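Putative acyl-[acyl-carrier-protein]--UDP-N-acetylglucosamine O-acyltransferase (Bacteroides fragilis, PDB 4R36) probably transfers an acyl chain from acyl carrier protein to UDP-N-acetylglucosamine, the reaction that opens lipid A biosynthesis. Local coordinates at residues Ala84-Asp88 against Leu89-Gly93; Ser221-Ile224 against Ile225-His229; Ile259-Ile262 against Val263-Arg267. All blocks are in the same frame, centred on the assembly; numbering follows the deposited sequence.

Contact 1: residues Ala84-Asp88 against Leu89-Gly93; sequences AIPQD and LKFKG
In the loop that leaves the left-handed beta helix between strands 81-82 and 97-100, D88 and F91 close a type I beta turn: F91 N donates to D88 O at 2.9 Å. Inside the turn the D88 carboxylate has CG anti to the backbone N (chi1 -171°). Its OD1 accepts K90 N at 2.8 Å, from well above the carboxylate plane, making an Asx turn within the beta turn. The same OD1 forms a salt bridge with K90 NZ at 3.0 Å, met on the syn side and from the opposite face. The K90 chain bends at its last two torsions, which curls the ammonium back to D88; NZ also makes a weak bond to OD2. The F91 ring crosses P86 and I85 at about a right angle. P86 CD sits 3.8 Å from the ring centroid, a CH-pi contact over one face, while G93 N lies over the centre of the opposite face. I85 CG2 meets F91 CE2 obliquely at 3.8 Å. R107 of a second subunit is hydrogen-bonded to I85 O. L89 and K90 bind UDP-N-acetylglucosamine, a ligand absent from this chain, and D88 touches H138, another residue of that site. Two donors from K90 on a single oxygen should fix the rotation of the D88 carboxylate, and with it the side chain that touches H138.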
loop_
_atom_site.group_PDB
_atom_site.type_symbol
_atom_site.label_atom_id
_atom_site.label_comp_id
_atom_site.label_asym_id
_atom_site.label_seq_id
_atom_site.Cartn_x
_atom_site.Cartn_y
_atom_site.Cartn_z
ATOM N N ALA A 84 5.164 17.796 -2.056
ATOM C CA ALA A 84 5.012 17.632 -3.487
ATOM C C ALA A 84 3.674 18.172 -3.979
ATOM O O ALA A 84 2.677 18.237 -3.202
ATOM C CB ALA A 84 5.173 16.190 -3.889
ATOM N N ILE A 85 3.659 18.591 -5.244
ATOM C CA ILE A 85 2.466 19.124 -5.837
ATOM C C ILE A 85 1.302 18.102 -5.770
ATOM O O ILE A 85 1.547 16.886 -5.755
ATOM C CB ILE A 85 2.639 19.612 -7.267
ATOM C CG1 ILE A 85 3.071 18.469 -8.202
ATOM C CG2 ILE A 85 3.642 20.780 -7.275
ATOM C CD1 ILE A 85 3.061 18.862 -9.635
ATOM N N PRO A 86 0.058 18.592 -5.714
ATOM C CA PRO A 86 -1.077 17.726 -5.692
ATOM C C PRO A 86 -1.067 16.668 -6.799
ATOM O O PRO A 86 -0.602 16.892 -7.899
ATOM C CB PRO A 86 -2.262 18.680 -5.899
ATOM C CG PRO A 86 -1.808 20.001 -5.364
ATOM C CD PRO A 86 -0.315 20.018 -5.548
ATOM N N GLN A 87 -1.638 15.522 -6.507
ATOM C CA GLN A 87 -1.906 14.546 -7.492
ATOM C C GLN A 87 -3.198 14.905 -8.287
ATOM O O GLN A 87 -3.432 14.395 -9.336
ATOM C CB GLN A 87 -1.957 13.146 -6.853
ATOM C CG GLN A 87 -0.612 12.680 -6.280
ATOM C CD GLN A 87 -0.687 11.297 -5.695
ATOM O OE1 GLN A 87 -1.662 10.921 -5.065
ATOM N NE2 GLN A 87 0.365 10.612 -5.778
ATOM N N ASP A 88 -3.943 15.872 -7.845
ATOM C CA ASP A 88 -5.124 16.420 -8.564
ATOM C C ASP A 88 -4.777 17.062 -9.916
ATOM O O ASP A 88 -4.087 18.060 -9.966
ATOM C CB ASP A 88 -5.716 17.468 -7.626
ATOM C CG ASP A 88 -7.059 17.995 -8.071
ATOM O OD1 ASP A 88 -7.512 17.639 -9.195
ATOM O OD2 ASP A 88 -7.624 18.758 -7.284
ATOM N N LEU A 89 -5.320 16.531 -10.998
ATOM C CA LEU A 89 -5.103 17.117 -12.296
ATOM C C LEU A 89 -5.748 18.484 -12.456
ATOM O O LEU A 89 -5.451 19.164 -13.413
ATOM C CB LEU A 89 -5.565 16.190 -13.401
ATOM C CG LEU A 89 -4.672 14.929 -13.407
ATOM C CD1 LEU A 89 -5.284 13.832 -14.249
ATOM C CD2 LEU A 89 -3.224 15.237 -13.863
ATOM N N LYS A 90 -6.610 18.893 -11.524
ATOM C CA LYS A 90 -7.097 20.276 -11.528
ATOM C C LYS A 90 -6.060 21.297 -11.068
ATOM O O LYS A 90 -6.239 22.509 -11.259
ATOM C CB LYS A 90 -8.363 20.403 -10.703
ATOM C CG LYS A 90 -9.529 19.610 -11.279
ATOM C CD LYS A 90 -10.830 19.889 -10.543
ATOM C CE LYS A 90 -10.758 19.649 -9.045
ATOM N NZ LYS A 90 -10.384 18.232 -8.710
ATOM N N PHE A 91 -4.950 20.828 -10.488
ATOM C CA PHE A 91 -3.892 21.718 -10.054
ATOM C C PHE A 91 -3.293 22.412 -11.267
ATOM O O PHE A 91 -2.986 21.752 -12.230
ATOM C CB PHE A 91 -2.808 20.936 -9.316
ATOM C CG PHE A 91 -1.656 21.736 -8.868
ATOM C CD1 PHE A 91 -1.769 22.578 -7.786
ATOM C CD2 PHE A 91 -0.395 21.576 -9.488
ATOM C CE1 PHE A 91 -0.666 23.331 -7.359
ATOM C CE2 PHE A 91 0.702 22.305 -9.043
ATOM C CZ PHE A 91 0.570 23.176 -7.947
ATOM N N LYS A 92 -3.082 23.730 -11.177
ATOM C CA LYS A 92 -2.524 24.513 -12.303
ATOM C C LYS A 92 -1.336 25.336 -11.857
ATOM O O LYS A 92 -1.088 26.339 -12.442
ATOM C CB LYS A 92 -3.537 25.542 -12.808
ATOM C CG LYS A 92 -4.897 25.041 -13.151
ATOM C CD LYS A 92 -4.804 24.156 -14.379
ATOM C CE LYS A 92 -6.178 23.937 -15.004
ATOM N NZ LYS A 92 -6.204 22.573 -15.602
ATOM N N GLY A 93 -0.584 24.903 -10.858
ATOM C CA GLY A 93 0.647 25.546 -10.453
ATOM C C GLY A 93 0.437 26.671 -9.456
ATOM O O GLY A 93 1.400 27.348 -9.104
#

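Contact 2: residues Ser221-Ile224 against Ile225-His229; sequences SNEI and IENIH
S221 is the N-cap of helix 222-237 and supplies two bonds to its first turn: its carbonyl O accepts I225 N at 2.9 Å, and its OG accepts I224 N at 3.1 Å, the capping bond, with an N-H angle of 161°. The side chain of I225 lies alongside the S221 carbonyl and continues onto L215 and R216 of helix 212-217. N222 carries the next rung, its O taking E226 N at 2.9 Å; the E226 carboxylate itself turns away along the helix to a salt bridge with R233. E223 repeats the backbone bond with N227 N and adds a side-chain link one turn long. The two side chains run side by side in the same direction, E223 CG lying 4.1 Å from N227 ND2. With CG anti to the E223 backbone N (chi1 166°) and an extended chain beyond, the carboxylate is carried outward from the helix, one turn before the amide, with a gap that a water spans. The water donates to E223 OE2 at 2.6 Å and accepts from N227 ND2 at 3.0 Å, joining carboxylate and amide planes turned 55° apart. N227 also packs on P254. I224 closes the series, its O receiving I228 N, while its side chain touches E258 of helix 257-267. Within the row, I224 CG2 meets I228 CD1 at 3.9 Å, the two isoleucines crossing obliquely.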
loop_
_atom_site.group_PDB
_atom_site.type_symbol
_atom_site.label_atom_id
_atom_site.label_comp_id
_atom_site.label_asym_id
_atom_site.label_seq_id
_atom_site.Cartn_x
_atom_site.Cartn_y
_atom_site.Cartn_z
ATOM N N SER A 221 -15.278 8.154 31.925
ATOM C CA SER A 221 -16.002 7.445 32.980
ATOM C C SER A 221 -16.880 6.374 32.374
ATOM O O SER A 221 -17.313 6.469 31.212
ATOM C CB SER A 221 -16.817 8.410 33.805
ATOM O OG SER A 221 -17.910 8.903 33.089
ATOM N N ASN A 222 -17.134 5.332 33.134
ATOM C CA ASN A 222 -18.024 4.263 32.651
ATOM C C ASN A 222 -19.398 4.772 32.354
ATOM O O ASN A 222 -20.090 4.276 31.470
ATOM C CB ASN A 222 -18.159 3.191 33.706
ATOM C CG ASN A 222 -16.938 2.338 33.807
ATOM O OD1 ASN A 222 -16.167 2.182 32.855
ATOM N ND2 ASN A 222 -16.752 1.750 34.977
ATOM N N GLU A 223 -19.797 5.763 33.128
ATOM C CA GLU A 223 -21.061 6.400 32.912
ATOM C C GLU A 223 -21.160 7.157 31.564
ATOM O O GLU A 223 -22.114 6.993 30.823
ATOM C CB GLU A 223 -21.312 7.336 34.055
ATOM C CG GLU A 223 -22.431 8.323 33.830
ATOM C CD GLU A 223 -22.783 9.040 35.106
ATOM O OE1 GLU A 223 -22.655 8.420 36.193
ATOM O OE2 GLU A 223 -23.179 10.217 35.029
ATOM N N ILE A 224 -20.145 7.928 31.229
ATOM C CA ILE A 224 -20.099 8.639 29.955
ATOM C C ILE A 224 -20.016 7.621 28.808
ATOM O O ILE A 224 -20.655 7.810 27.794
ATOM C CB ILE A 224 -18.890 9.619 29.905
ATOM C CG1 ILE A 224 -19.146 10.796 30.828
ATOM C CG2 ILE A 224 -18.575 10.091 28.462
ATOM C CD1 ILE A 224 -20.250 11.682 30.361
ATOM N N ILE A 225 -19.238 6.548 28.989
ATOM C CA ILE A 225 -19.167 5.484 28.008
ATOM C C ILE A 225 -20.541 4.843 27.747
ATOM O O ILE A 225 -20.921 4.625 26.595
ATOM C CB ILE A 225 -18.108 4.417 28.376
ATOM C CG1 ILE A 225 -16.723 5.070 28.311
ATOM C CG2 ILE A 225 -18.159 3.234 27.378
ATOM C CD1 ILE A 225 -15.582 4.207 28.796
ATOM N N GLU A 226 -21.281 4.589 28.808
ATOM C CA GLU A 226 -22.606 4.034 28.679
ATOM C C GLU A 226 -23.552 5.021 27.948
ATOM O O GLU A 226 -24.383 4.579 27.136
ATOM C CB GLU A 226 -23.173 3.682 30.039
ATOM C CG GLU A 226 -24.544 3.010 29.966
ATOM C CD GLU A 226 -24.532 1.650 29.205
ATOM O OE1 GLU A 226 -23.443 1.036 29.053
ATOM O OE2 GLU A 226 -25.601 1.221 28.705
ATOM N N ASN A 227 -23.423 6.325 28.206
ATOM C CA ASN A 227 -24.248 7.293 27.514
ATOM C C ASN A 227 -23.972 7.321 26.005
ATOM O O ASN A 227 -24.897 7.447 25.206
ATOM C CB ASN A 227 -24.099 8.699 28.151
ATOM C CG ASN A 227 -24.634 8.759 29.626
ATOM O OD1 ASN A 227 -25.402 7.895 30.058
ATOM N ND2 ASN A 227 -24.211 9.762 30.372
ATOM N N ILE A 228 -22.694 7.242 25.666
ATOM C CA ILE A 228 -22.285 7.233 24.276
ATOM C C ILE A 228 -22.897 5.982 23.635
ATOM O O ILE A 228 -23.452 6.021 22.515
ATOM C CB ILE A 228 -20.747 7.258 24.157
ATOM C CG1 ILE A 228 -20.225 8.629 24.582
ATOM C CG2 ILE A 228 -20.264 6.894 22.734
ATOM C CD1 ILE A 228 -18.738 8.685 24.820
ATOM N N HIS A 229 -22.821 4.874 24.366
ATOM C CA HIS A 229 -23.344 3.628 23.826
ATOM C C HIS A 229 -24.830 3.723 23.574
ATOM O O HIS A 229 -25.341 3.356 22.504
ATOM C CB HIS A 229 -23.001 2.447 24.795
ATOM C CG HIS A 229 -22.959 1.144 24.093
ATOM N ND1 HIS A 229 -22.050 0.157 24.387
ATOM C CD2 HIS A 229 -23.634 0.723 22.994
ATOM C CE1 HIS A 229 -22.241 -0.863 23.567
ATOM N NE2 HIS A 229 -23.196 -0.541 22.711
HETATM O O HOH W 1 -25.112 10.053 33.234
#

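Contact 3: residues Ile259-Ile262 against Val263-Arg267; sequences IEYI and VDFIR
Y261 O accepts F265 N at 2.9 Å and E260 O accepts D264 N at the same length, two of the i to i+4 bonds that join 259-262 to 263-267 in helix 257-267. I259 O takes V263 N, and I262 O takes I266 N at 3.1 Å. At the far end of its ring, Y261 OH is hydrogen-bonded to D161 OD2 and to G180 N, on loops beside the ends of strands 159-160 and 177-178 of the beta helix. R267 forms a salt bridge with E250, and V263 CG1 lies over one face of the R267 guanidinium, offset toward its rim. Four residues apart and both with CG anti to the backbone N (chi1 176° for Y261), the two aromatic rings leave the same flank; Y261 CE1 and F265 CD2 meet obliquely at 4.2 Å. Around the helix from them, I262 and I266 lie side by side and point the same way, CG2 of I262 touching CD1 of I266 at 3.9 Å. These isoleucines pack on I235 of helix 222-237, I259 and V263 on V249 of helix 242-252, and the aromatic pair on P196, setting the helix between its partner helices and the last coils.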
loop_
_atom_site.group_PDB
_atom_site.type_symbol
_atom_site.label_atom_id
_atom_site.label_comp_id
_atom_site.label_asym_id
_atom_site.label_seq_id
_atom_site.Cartn_x
_atom_site.Cartn_y
_atom_site.Cartn_z
ATOM N N ILE A 259 -21.940 13.861 24.089
ATOM C CA ILE A 259 -23.222 13.628 23.431
ATOM C C ILE A 259 -23.561 14.752 22.475
ATOM O O ILE A 259 -24.109 14.535 21.377
ATOM C CB ILE A 259 -24.344 13.367 24.454
ATOM C CG1 ILE A 259 -23.943 12.309 25.465
ATOM C CG2 ILE A 259 -25.630 12.991 23.774
ATOM C CD1 ILE A 259 -23.407 10.967 24.943
ATOM N N GLU A 260 -23.191 15.976 22.821
ATOM C CA GLU A 260 -23.438 17.065 21.930
ATOM C C GLU A 260 -22.568 16.981 20.696
ATOM O O GLU A 260 -22.967 17.379 19.606
ATOM C CB GLU A 260 -23.204 18.416 22.665
ATOM C CG GLU A 260 -24.227 18.624 23.776
ATOM C CD GLU A 260 -23.872 19.860 24.653
ATOM O OE1 GLU A 260 -23.363 20.867 24.115
ATOM O OE2 GLU A 260 -24.081 19.831 25.866
ATOM N N TYR A 261 -21.376 16.452 20.865
ATOM C CA TYR A 261 -20.494 16.283 19.738
ATOM C C TYR A 261 -21.061 15.224 18.786
ATOM O O TYR A 261 -21.090 15.430 17.575
ATOM C CB TYR A 261 -19.133 15.885 20.248
ATOM C CG TYR A 261 -18.051 15.561 19.249
ATOM C CD1 TYR A 261 -17.976 16.204 17.971
ATOM C CD2 TYR A 261 -17.016 14.753 19.639
ATOM C CE1 TYR A 261 -16.895 15.962 17.121
ATOM C CE2 TYR A 261 -15.915 14.532 18.816
ATOM C CZ TYR A 261 -15.862 15.145 17.569
ATOM O OH TYR A 261 -14.782 14.802 16.801
ATOM N N ILE A 262 -21.557 14.117 19.318
ATOM C CA ILE A 262 -22.192 13.097 18.462
ATOM C C ILE A 262 -23.315 13.716 17.651
ATOM O O ILE A 262 -23.411 13.590 16.410
ATOM C CB ILE A 262 -22.732 11.957 19.311
ATOM C CG1 ILE A 262 -21.622 11.173 19.941
ATOM C CG2 ILE A 262 -23.650 11.026 18.539
ATOM C CD1 ILE A 262 -22.109 10.259 21.049
ATOM N N VAL A 263 -24.192 14.437 18.351
ATOM C CA VAL A 263 -25.367 15.039 17.692
ATOM C C VAL A 263 -24.998 16.080 16.634
ATOM O O VAL A 263 -25.471 16.064 15.512
ATOM C CB VAL A 263 -26.368 15.582 18.748
ATOM C CG1 VAL A 263 -27.434 16.413 18.081
ATOM C CG2 VAL A 263 -26.943 14.423 19.543
ATOM N N ASP A 264 -24.154 17.006 16.991
ATOM C CA ASP A 264 -23.755 18.047 16.083
ATOM C C ASP A 264 -23.049 17.451 14.840
ATOM O O ASP A 264 -23.301 17.905 13.719
ATOM C CB ASP A 264 -22.743 18.957 16.782
ATOM C CG ASP A 264 -22.566 20.282 16.036
ATOM O OD1 ASP A 264 -23.442 21.158 16.132
ATOM O OD2 ASP A 264 -21.609 20.426 15.275
ATOM N N PHE A 265 -22.117 16.518 15.091
ATOM C CA PHE A 265 -21.407 15.892 14.021
ATOM C C PHE A 265 -22.370 15.267 12.981
ATOM O O PHE A 265 -22.287 15.550 11.798
ATOM C CB PHE A 265 -20.467 14.794 14.543
ATOM C CG PHE A 265 -19.594 14.192 13.457
ATOM C CD1 PHE A 265 -20.095 13.269 12.571
ATOM C CD2 PHE A 265 -18.249 14.504 13.368
ATOM C CE1 PHE A 265 -19.291 12.679 11.587
ATOM C CE2 PHE A 265 -17.434 13.926 12.397
ATOM C CZ PHE A 265 -17.940 12.995 11.521
ATOM N N ILE A 266 -23.347 14.489 13.462
ATOM C CA ILE A 266 -24.275 13.823 12.548
ATOM C C ILE A 266 -25.222 14.821 11.897
ATOM O O ILE A 266 -25.466 14.771 10.677
ATOM C CB ILE A 266 -25.035 12.720 13.258
ATOM C CG1 ILE A 266 -23.997 11.670 13.763
ATOM C CG2 ILE A 266 -26.126 12.119 12.389
ATOM C CD1 ILE A 266 -24.534 10.695 14.772
ATOM N N ARG A 267 -25.770 15.701 12.717
ATOM C CA ARG A 267 -26.724 16.669 12.240
ATOM C C ARG A 267 -26.129 17.523 11.125
ATOM O O ARG A 267 -26.800 17.820 10.131
ATOM C CB ARG A 267 -27.160 17.568 13.415
ATOM C CG ARG A 267 -28.267 18.494 13.019
ATOM C CD ARG A 267 -28.867 19.154 14.256
ATOM N NE ARG A 267 -29.840 18.284 14.908
ATOM C CZ ARG A 267 -30.116 18.305 16.209
ATOM N NH1 ARG A 267 -29.437 19.077 17.029
ATOM N NH2 ARG A 267 -31.059 17.489 16.708
#

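In the fold
All three contacts are local, each a continuous run of chain; they follow in series, and none nests in or crosses another. Contact 1 comes first, closing a turn in the loop that juts from the beta helix between strands 81-82 and 97-100 and meets a second subunit. The chain then winds through the remaining coils before contact 2 starts helix 222-237, its centre about 44 Å from that of contact 1. Helix 242-252 follows, and contact 3 lies on helix 257-267. Contacts 2 and 3 touch: I259 CD1 packs 3.8 Å from N227 O, and I262 CD1 meets I228 CG2, joining two helices of the C-terminal domain.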